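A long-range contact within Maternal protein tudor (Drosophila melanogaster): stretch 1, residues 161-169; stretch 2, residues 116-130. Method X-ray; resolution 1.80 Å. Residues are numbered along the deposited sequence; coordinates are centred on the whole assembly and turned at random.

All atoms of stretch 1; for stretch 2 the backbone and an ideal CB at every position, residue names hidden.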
ATOM      1  N   ASN A 161      17.682  14.007  -2.795  1.00 31.52           N
ATOM      2  CA  ASN A 161      16.510  14.540  -2.100  1.00 31.98           C
ATOM      3  C   ASN A 161      15.488  14.961  -3.150  1.00 31.50           C
ATOM      4  O   ASN A 161      15.820  15.678  -4.097  1.00 29.91           O
ATOM      5  CB  ASN A 161      16.896  15.736  -1.229  1.00 36.23           C
ATOM      6  CG  ASN A 161      17.460  15.322   0.116  1.00 41.23           C
ATOM      7  OD1 ASN A 161      16.760  14.731   0.939  1.00 44.73           O
ATOM      8  ND2 ASN A 161      18.730  15.634   0.348  1.00 44.36           N
ATOM      9  N   ILE A 162      14.250  14.504  -2.983  1.00 28.22           N
ATOM     10  CA  ILE A 162      13.182  14.794  -3.930  1.00 29.27           C
ATOM     11  C   ILE A 162      13.088  16.269  -4.338  1.00 30.36           C
ATOM     12  O   ILE A 162      12.889  16.577  -5.513  1.00 29.59           O
ATOM     13  CB  ILE A 162      11.814  14.311  -3.374  1.00 29.39           C
ATOM     14  CG1 ILE A 162      10.734  14.431  -4.449  1.00 29.76           C
ATOM     15  CG2 ILE A 162      11.447  15.100  -2.136  1.00 28.72           C
ATOM     16  CD1 ILE A 162      10.945  13.506  -5.631  1.00 30.45           C
ATOM     17  N   SER A 163      13.250  17.171  -3.377  1.00 31.23           N
ATOM     18  CA  SER A 163      13.176  18.602  -3.655  1.00 34.52           C
ATOM     19  C   SER A 163      14.166  19.028  -4.742  1.00 36.50           C
ATOM     20  O   SER A 163      13.924  19.991  -5.472  1.00 36.67           O
ATOM     21  CB  SER A 163      13.437  19.398  -2.374  1.00 34.57           C
ATOM     22  OG  SER A 163      13.404  20.791  -2.618  1.00 40.78           O
ATOM     23  N   GLU A 164      15.280  18.310  -4.849  1.00 35.64           N
ATOM     24  CA  GLU A 164      16.283  18.630  -5.856  1.00 38.41           C
ATOM     25  C   GLU A 164      15.842  18.202  -7.251  1.00 36.85           C
ATOM     26  O   GLU A 164      16.209  18.832  -8.240  1.00 37.75           O
ATOM     27  CB  GLU A 164      17.614  17.952  -5.524  1.00 40.89           C
ATOM     28  CG  GLU A 164      18.714  18.256  -6.527  1.00 47.69           C
ATOM     29  CD  GLU A 164      19.996  17.501  -6.240  1.00 50.06           C
ATOM     30  OE1 GLU A 164      20.493  17.586  -5.096  1.00 52.29           O
ATOM     31  OE2 GLU A 164      20.506  16.826  -7.162  1.00 52.09           O
ATOM     32  N   LYS A 165      15.049  17.136  -7.330  1.00 35.82           N
ATOM     33  CA  LYS A 165      14.581  16.636  -8.619  1.00 35.04           C
ATOM     34  C   LYS A 165      13.334  17.361  -9.115  1.00 35.18           C
ATOM     35  O   LYS A 165      12.925  17.186 -10.262  1.00 33.92           O
ATOM     36  CB  LYS A 165      14.311  15.131  -8.533  1.00 35.64           C
ATOM     37  CG  LYS A 165      15.432  14.351  -7.867  1.00 37.57           C
ATOM     38  CD  LYS A 165      16.761  14.503  -8.591  1.00 39.76           C
ATOM     39  CE  LYS A 165      16.765  13.765  -9.914  1.00 41.72           C
ATOM     40  NZ  LYS A 165      18.142  13.689 -10.479  1.00 43.11           N
ATOM     41  N   LEU A 166      12.719  18.158  -8.245  1.00 34.89           N
ATOM     42  CA  LEU A 166      11.536  18.929  -8.621  1.00 35.04           C
ATOM     43  C   LEU A 166      12.062  20.247  -9.182  1.00 36.98           C
ATOM     44  O   LEU A 166      12.118  21.256  -8.487  1.00 35.65           O
ATOM     45  CB  LEU A 166      10.650  19.182  -7.400  1.00 32.90           C
ATOM     46  CG  LEU A 166      10.047  17.936  -6.739  1.00 31.15           C
ATOM     47  CD1 LEU A 166       9.241  18.342  -5.516  1.00 32.89           C
ATOM     48  CD2 LEU A 166       9.167  17.196  -7.739  1.00 32.40           C
ATOM     49  N   GLN A 167      12.444  20.220 -10.453  1.00 38.49           N
ATOM     50  CA  GLN A 167      13.018  21.381 -11.116  1.00 40.47           C
ATOM     51  C   GLN A 167      12.151  22.631 -11.222  1.00 38.77           C
ATOM     52  O   GLN A 167      12.677  23.742 -11.225  1.00 38.19           O
ATOM     53  CB  GLN A 167      13.512  20.975 -12.506  1.00 42.75           C
ATOM     54  CG  GLN A 167      14.553  19.867 -12.467  1.00 47.43           C
ATOM     55  CD  GLN A 167      15.149  19.579 -13.826  1.00 50.06           C
ATOM     56  OE1 GLN A 167      14.444  19.182 -14.756  1.00 52.30           O
ATOM     57  NE2 GLN A 167      16.455  19.784 -13.952  1.00 51.83           N
ATOM     58  N   GLU A 168      10.835  22.456 -11.305  1.00 38.05           N
ATOM     59  CA  GLU A 168       9.925  23.590 -11.423  1.00 37.43           C
ATOM     60  C   GLU A 168       9.752  24.398 -10.138  1.00 36.35           C
ATOM     61  O   GLU A 168       9.110  25.447 -10.151  1.00 35.94           O
ATOM     62  CB  GLU A 168       8.553  23.123 -11.924  1.00 39.89           C
ATOM     63  CG  GLU A 168       8.574  22.511 -13.322  1.00 44.03           C
ATOM     64  CD  GLU A 168       8.742  20.999 -13.312  1.00 47.02           C
ATOM     65  OE1 GLU A 168       9.583  20.490 -12.540  1.00 48.19           O
ATOM     66  OE2 GLU A 168       8.033  20.321 -14.085  1.00 48.84           O
ATOM     67  N   CYS A 169      10.313  23.919  -9.031  1.00 34.70           N
ATOM     68  CA  CYS A 169      10.200  24.640  -7.767  1.00 35.28           C
ATOM     69  C   CYS A 169      11.552  25.143  -7.278  1.00 35.78           C
ATOM     70  O   CYS A 169      12.567  24.474  -7.566  1.00 34.97           O
ATOM     71  CB  CYS A 169       9.589  23.749  -6.682  1.00 35.40           C
ATOM     72  SG  CYS A 169       7.821  23.345  -6.866  1.00 38.63           S
ATOM     73  OXT CYS A 169      11.571  26.188  -6.588  1.00 37.19           O
ATOM     74  N   UNK A 116       9.451  19.076   6.934  1.00 23.00           N
ATOM     75  CA  UNK A 116      10.523  20.057   6.775  1.00 25.30           C
ATOM     76  C   UNK A 116      11.379  19.836   5.523  1.00 26.13           C
ATOM     77  O   UNK A 116      12.172  20.703   5.152  1.00 26.92           O
ATOM     78  CB  UNK A 116      11.422  20.030   8.012  1.00 25.30           C
ATOM     79  N   UNK A 117      11.212  18.688   4.876  1.00 24.77           N
ATOM     80  CA  UNK A 117      12.017  18.348   3.699  1.00 26.81           C
ATOM     81  C   UNK A 117      11.509  18.855   2.354  1.00 27.10           C
ATOM     82  O   UNK A 117      12.189  18.698   1.340  1.00 28.64           O
ATOM     83  CB  UNK A 117      12.141  16.825   3.616  1.00 26.81           C
ATOM     84  N   UNK A 118      10.320  19.443   2.334  1.00 26.39           N
ATOM     85  CA  UNK A 118       9.777  19.972   1.088  1.00 27.88           C
ATOM     86  C   UNK A 118       9.107  21.319   1.311  1.00 27.34           C
ATOM     87  O   UNK A 118       8.671  21.634   2.417  1.00 28.50           O
ATOM     88  CB  UNK A 118       8.781  18.984   0.477  1.00 27.88           C
ATOM     89  N   UNK A 119       9.033  22.117   0.254  1.00 27.70           N
ATOM     90  CA  UNK A 119       8.408  23.429   0.332  1.00 27.04           C
ATOM     91  C   UNK A 119       6.939  23.332  -0.059  1.00 26.60           C
ATOM     92  O   UNK A 119       6.435  22.259  -0.397  1.00 24.72           O
ATOM     93  CB  UNK A 119       9.138  24.430  -0.566  1.00 27.04           C
ATOM     94  N   UNK A 120       6.265  24.475  -0.026  1.00 27.77           N
ATOM     95  CA  UNK A 120       4.859  24.563  -0.384  1.00 29.27           C
ATOM     96  C   UNK A 120       4.722  24.197  -1.864  1.00 27.69           C
ATOM     97  O   UNK A 120       3.823  23.452  -2.251  1.00 26.35           O
ATOM     98  CB  UNK A 120       4.301  25.959  -0.101  1.00 29.27           C
ATOM     99  N   UNK A 121       5.635  24.722  -2.678  1.00 28.28           N
ATOM    100  CA  UNK A 121       5.645  24.451  -4.115  1.00 27.78           C
ATOM    101  C   UNK A 121       5.931  22.974  -4.367  1.00 26.90           C
ATOM    102  O   UNK A 121       5.254  22.332  -5.173  1.00 26.21           O
ATOM    103  CB  UNK A 121       6.682  25.324  -4.824  1.00 27.78           C
ATOM    104  N   UNK A 122       6.933  22.431  -3.678  1.00 26.91           N
ATOM    105  CA  UNK A 122       7.272  21.017  -3.843  1.00 28.33           C
ATOM    106  C   UNK A 122       6.049  20.147  -3.593  1.00 26.79           C
ATOM    107  O   UNK A 122       5.721  19.275  -4.392  1.00 25.69           O
ATOM    108  CB  UNK A 122       8.408  20.619  -2.899  1.00 28.33           C
ATOM    109  N   UNK A 123       5.382  20.391  -2.467  1.00 26.60           N
ATOM    110  CA  UNK A 123       4.206  19.621  -2.088  1.00 27.12           C
ATOM    111  C   UNK A 123       3.143  19.581  -3.180  1.00 28.19           C
ATOM    112  O   UNK A 123       2.566  18.523  -3.466  1.00 27.18           O
ATOM    113  CB  UNK A 123       3.602  20.200  -0.807  1.00 27.12           C
ATOM    114  N   UNK A 124       2.886  20.731  -3.792  1.00 28.02           N
ATOM    115  CA  UNK A 124       1.874  20.827  -4.840  1.00 28.67           C
ATOM    116  C   UNK A 124       2.268  20.136  -6.140  1.00 28.67           C
ATOM    117  O   UNK A 124       1.415  19.595  -6.842  1.00 31.24           O
ATOM    118  CB  UNK A 124       1.573  22.300  -5.125  1.00 28.67           C
ATOM    119  N   UNK A 125       3.559  20.149  -6.451  1.00 27.92           N
ATOM    120  CA  UNK A 125       4.075  19.546  -7.677  1.00 28.15           C
ATOM    121  C   UNK A 125       4.332  18.042  -7.555  1.00 28.24           C
ATOM    122  O   UNK A 125       4.359  17.321  -8.556  1.00 25.93           O
ATOM    123  CB  UNK A 125       5.371  20.250  -8.085  1.00 28.15           C
ATOM    124  N   UNK A 126       4.530  17.568  -6.330  1.00 27.71           N
ATOM    125  CA  UNK A 126       4.813  16.152  -6.129  1.00 27.83           C
ATOM    126  C   UNK A 126       3.753  15.218  -6.694  1.00 26.99           C
ATOM    127  O   UNK A 126       4.082  14.154  -7.208  1.00 26.95           O
ATOM    128  CB  UNK A 126       4.976  15.875  -4.633  1.00 27.83           C
ATOM    129  N   UNK A 127       2.486  15.608  -6.604  1.00 28.08           N
ATOM    130  CA  UNK A 127       1.402  14.775  -7.121  1.00 32.01           C
ATOM    131  C   UNK A 127       1.636  14.392  -8.586  1.00 32.18           C
ATOM    132  O   UNK A 127       1.615  13.212  -8.942  1.00 31.74           O
ATOM    133  CB  UNK A 127       0.065  15.504  -6.978  1.00 32.01           C
ATOM    134  N   UNK A 128       1.866  15.394  -9.431  1.00 31.41           N
ATOM    135  CA  UNK A 128       2.094  15.159 -10.855  1.00 33.17           C
ATOM    136  C   UNK A 128       3.441  14.496 -11.138  1.00 31.83           C
ATOM    137  O   UNK A 128       3.590  13.756 -12.112  1.00 32.48           O
ATOM    138  CB  UNK A 128       2.005  16.482 -11.618  1.00 33.17           C
ATOM    139  N   UNK A 129       4.427  14.758 -10.290  1.00 31.12           N
ATOM    140  CA  UNK A 129       5.744  14.167 -10.470  1.00 31.83           C
ATOM    141  C   UNK A 129       5.656  12.659 -10.237  1.00 33.00           C
ATOM    142  O   UNK A 129       6.219  11.866 -10.993  1.00 31.75           O
ATOM    143  CB  UNK A 129       6.763  14.807  -9.525  1.00 31.83           C
ATOM    144  N   UNK A 130       4.921  12.276  -9.195  1.00 32.72           N
ATOM    145  CA  UNK A 130       4.745  10.873  -8.840  1.00 35.73           C
ATOM    146  C   UNK A 130       3.841  10.137  -9.827  1.00 36.92           C
ATOM    147  O   UNK A 130       4.139   9.010 -10.224  1.00 35.20           O
ATOM    148  CB  UNK A 130       4.169  10.761  -7.427  1.00 35.73           C
TER

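Position 116 lies beyond the reach of stretch 1, which therefore sets no rule; it is serine. At 117 the CB points sideways with nothing of stretch 1 within 5.5 Å, so many side chains would suit. The residue is threonine, and its carbonyl does the work: water 1 donates to T117 O (2.8 Å) and accepts from S163 N (3.0 Å).

Position 118 has an extended backbone and a CB 5.4 Å from I162 CG2. A branched or medium apolar side chain would suit. It is isoleucine, whose I118 CG2 lies 3.9 Å from I162 CG2 while the end of the chain leads away.

Position 119 precedes the helix that starts at 120, where serine, threonine, aspartate or asparagine commonly caps. Serine is found: the backbone N of position 122 donates to S119 OG at 3.0 Å, a capping bond. Position 120 points away, leaving a long polar chain free; it is lysine.

At 121 the ideal CB sits 3.1 Å from C169 SG, too tight for an ordinary contact but natural for a disulfide. Cysteine is the clear reading, and C121 SG bonds C169 SG at 2.0 Å with chi3 of -84°, tying the chain's C-terminal residue to the helix's first turn.

The CB of 122 points sideways. This ideal CB is 3.6 Å from L166 CD1, and the same CB is 5.0 Å from the hydroxyl S163 OG. A short acceptor, aspartate or asparagine, could reach that hydroxyl; a small apolar residue would suit L166 but leave the hydroxyl without this acceptor. Aspartate is present. Its D122 OD2 accepts from S163 OG at 3.0 Å and also from S119 N at 3.0 Å, so one carboxylate oxygen serves both stretches.

Positions 123 and 124 point away and sideways, with no contact to stretch 1, so anything that suits a helix would do; both are alanine.

At 125 the CB faces C169 SG (4.1 Å) and L166 CD2 (4.9 Å), which calls for leucine, methionine or isoleucine. It is leucine, and L125 CD1 lies 3.6 Å from E168 CB and 3.9 Å from C169 SG.

Position 126 starts sideways, its CB 5.0 Å from L166 CD1, so a medium or long apolar chain could close the gap. Leucine does so: L126 CD2 lies 3.7 Å from I162 CG1, and L126 CG 4.0 Å from L166 CD1.

Positions 127 and 128 are out of reach, and many side chains would suit; they are glutamine and serine.

At 129 the CB points toward stretch 1, 3.8 Å from L166 CD2, with I162 and K165 beyond. A large apolar or aromatic side chain could span them. Phenylalanine does, placing F129 CD2 3.5 Å from L166 CD2 and F129 CE1 3.7 Å from I162 CD1.

At 130 the CB points sideways with nothing of stretch 1 within 5.5 Å, so stretch 1 leaves the choice open; it is isoleucine.

Stretch 2 (116-130) STISKCDAALLQSFI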
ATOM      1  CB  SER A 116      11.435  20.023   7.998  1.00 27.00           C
ATOM      2  OG  SER A 116      12.184  18.820   8.024  1.00 29.33           O
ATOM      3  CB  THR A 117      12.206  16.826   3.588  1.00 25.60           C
ATOM      4  OG1 THR A 117      10.929  16.199   3.423  1.00 28.73           O
ATOM      5  CG2 THR A 117      12.876  16.281   4.840  1.00 27.73           C
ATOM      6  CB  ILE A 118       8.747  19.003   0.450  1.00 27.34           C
ATOM      7  CG1 ILE A 118       7.607  18.720   1.429  1.00 28.59           C
ATOM      8  CG2 ILE A 118       9.445  17.712   0.033  1.00 29.20           C
ATOM      9  CD1 ILE A 118       6.480  17.891   0.831  1.00 32.26           C
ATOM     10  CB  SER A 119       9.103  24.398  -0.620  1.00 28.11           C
ATOM     11  OG  SER A 119       8.908  23.980  -1.963  1.00 25.59           O
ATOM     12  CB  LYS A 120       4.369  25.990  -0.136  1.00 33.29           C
ATOM     13  CG  LYS A 120       2.865  26.167  -0.128  1.00 39.37           C
ATOM     14  CD  LYS A 120       2.511  27.555   0.401  1.00 42.44           C
ATOM     15  CE  LYS A 120       1.017  27.696   0.641  1.00 45.70           C
ATOM     16  NZ  LYS A 120       0.692  28.988   1.315  1.00 47.47           N
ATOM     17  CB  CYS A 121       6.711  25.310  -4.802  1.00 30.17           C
ATOM     18  SG  CYS A 121       6.859  25.127  -6.617  1.00 36.43           S
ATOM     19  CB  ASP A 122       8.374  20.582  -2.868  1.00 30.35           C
ATOM     20  CG  ASP A 122       9.717  21.209  -3.172  1.00 32.12           C
ATOM     21  OD1 ASP A 122       9.993  21.480  -4.357  1.00 34.05           O
ATOM     22  OD2 ASP A 122      10.506  21.413  -2.223  1.00 33.44           O
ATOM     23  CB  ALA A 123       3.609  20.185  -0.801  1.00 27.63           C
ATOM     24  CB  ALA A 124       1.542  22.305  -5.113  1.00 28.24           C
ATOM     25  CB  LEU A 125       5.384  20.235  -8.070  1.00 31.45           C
ATOM     26  CG  LEU A 125       5.695  20.515  -9.545  1.00 35.48           C
ATOM     27  CD1 LEU A 125       7.194  20.728  -9.677  1.00 36.19           C
ATOM     28  CD2 LEU A 125       5.250  19.371 -10.433  1.00 37.92           C
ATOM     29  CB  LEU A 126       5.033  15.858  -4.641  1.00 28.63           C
ATOM     30  CG  LEU A 126       6.499  15.654  -4.260  1.00 33.20           C
ATOM     31  CD1 LEU A 126       6.622  15.395  -2.757  1.00 32.30           C
ATOM     32  CD2 LEU A 126       7.062  14.476  -5.054  1.00 31.35           C
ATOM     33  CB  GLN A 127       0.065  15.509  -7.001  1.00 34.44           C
ATOM     34  CG  GLN A 127      -1.135  14.653  -7.365  1.00 40.79           C
ATOM     35  CD  GLN A 127      -1.485  13.649  -6.282  1.00 43.38           C
ATOM     36  OE1 GLN A 127      -2.228  12.697  -6.518  1.00 47.68           O
ATOM     37  NE2 GLN A 127      -0.962  13.866  -5.082  1.00 45.38           N
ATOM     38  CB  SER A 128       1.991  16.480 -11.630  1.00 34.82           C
ATOM     39  OG  SER A 128       3.017  17.381 -11.256  1.00 36.91           O
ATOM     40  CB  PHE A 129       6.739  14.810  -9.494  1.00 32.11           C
ATOM     41  CG  PHE A 129       8.146  14.301  -9.627  1.00 32.34           C
ATOM     42  CD1 PHE A 129       8.549  13.142  -8.968  1.00 32.47           C
ATOM     43  CD2 PHE A 129       9.072  14.982 -10.413  1.00 33.55           C
ATOM     44  CE1 PHE A 129       9.855  12.669  -9.086  1.00 33.49           C
ATOM     45  CE2 PHE A 129      10.380  14.517 -10.539  1.00 33.98           C
ATOM     46  CZ  PHE A 129      10.772  13.358  -9.871  1.00 34.35           C
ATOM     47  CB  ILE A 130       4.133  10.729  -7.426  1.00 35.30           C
ATOM     48  CG1 ILE A 130       5.034  11.410  -6.391  1.00 37.08           C
ATOM     49  CG2 ILE A 130       3.945   9.257  -7.089  1.00 36.99           C
ATOM     50  CD1 ILE A 130       6.428  10.831  -6.298  1.00 38.60           C
TER
HETATM   51  O   HOH W   1      13.543  16.979  -0.428  1.00 30.52           O
HETATM   52  O   HOH W   2      12.289  22.450  -4.923  1.00 43.52           O
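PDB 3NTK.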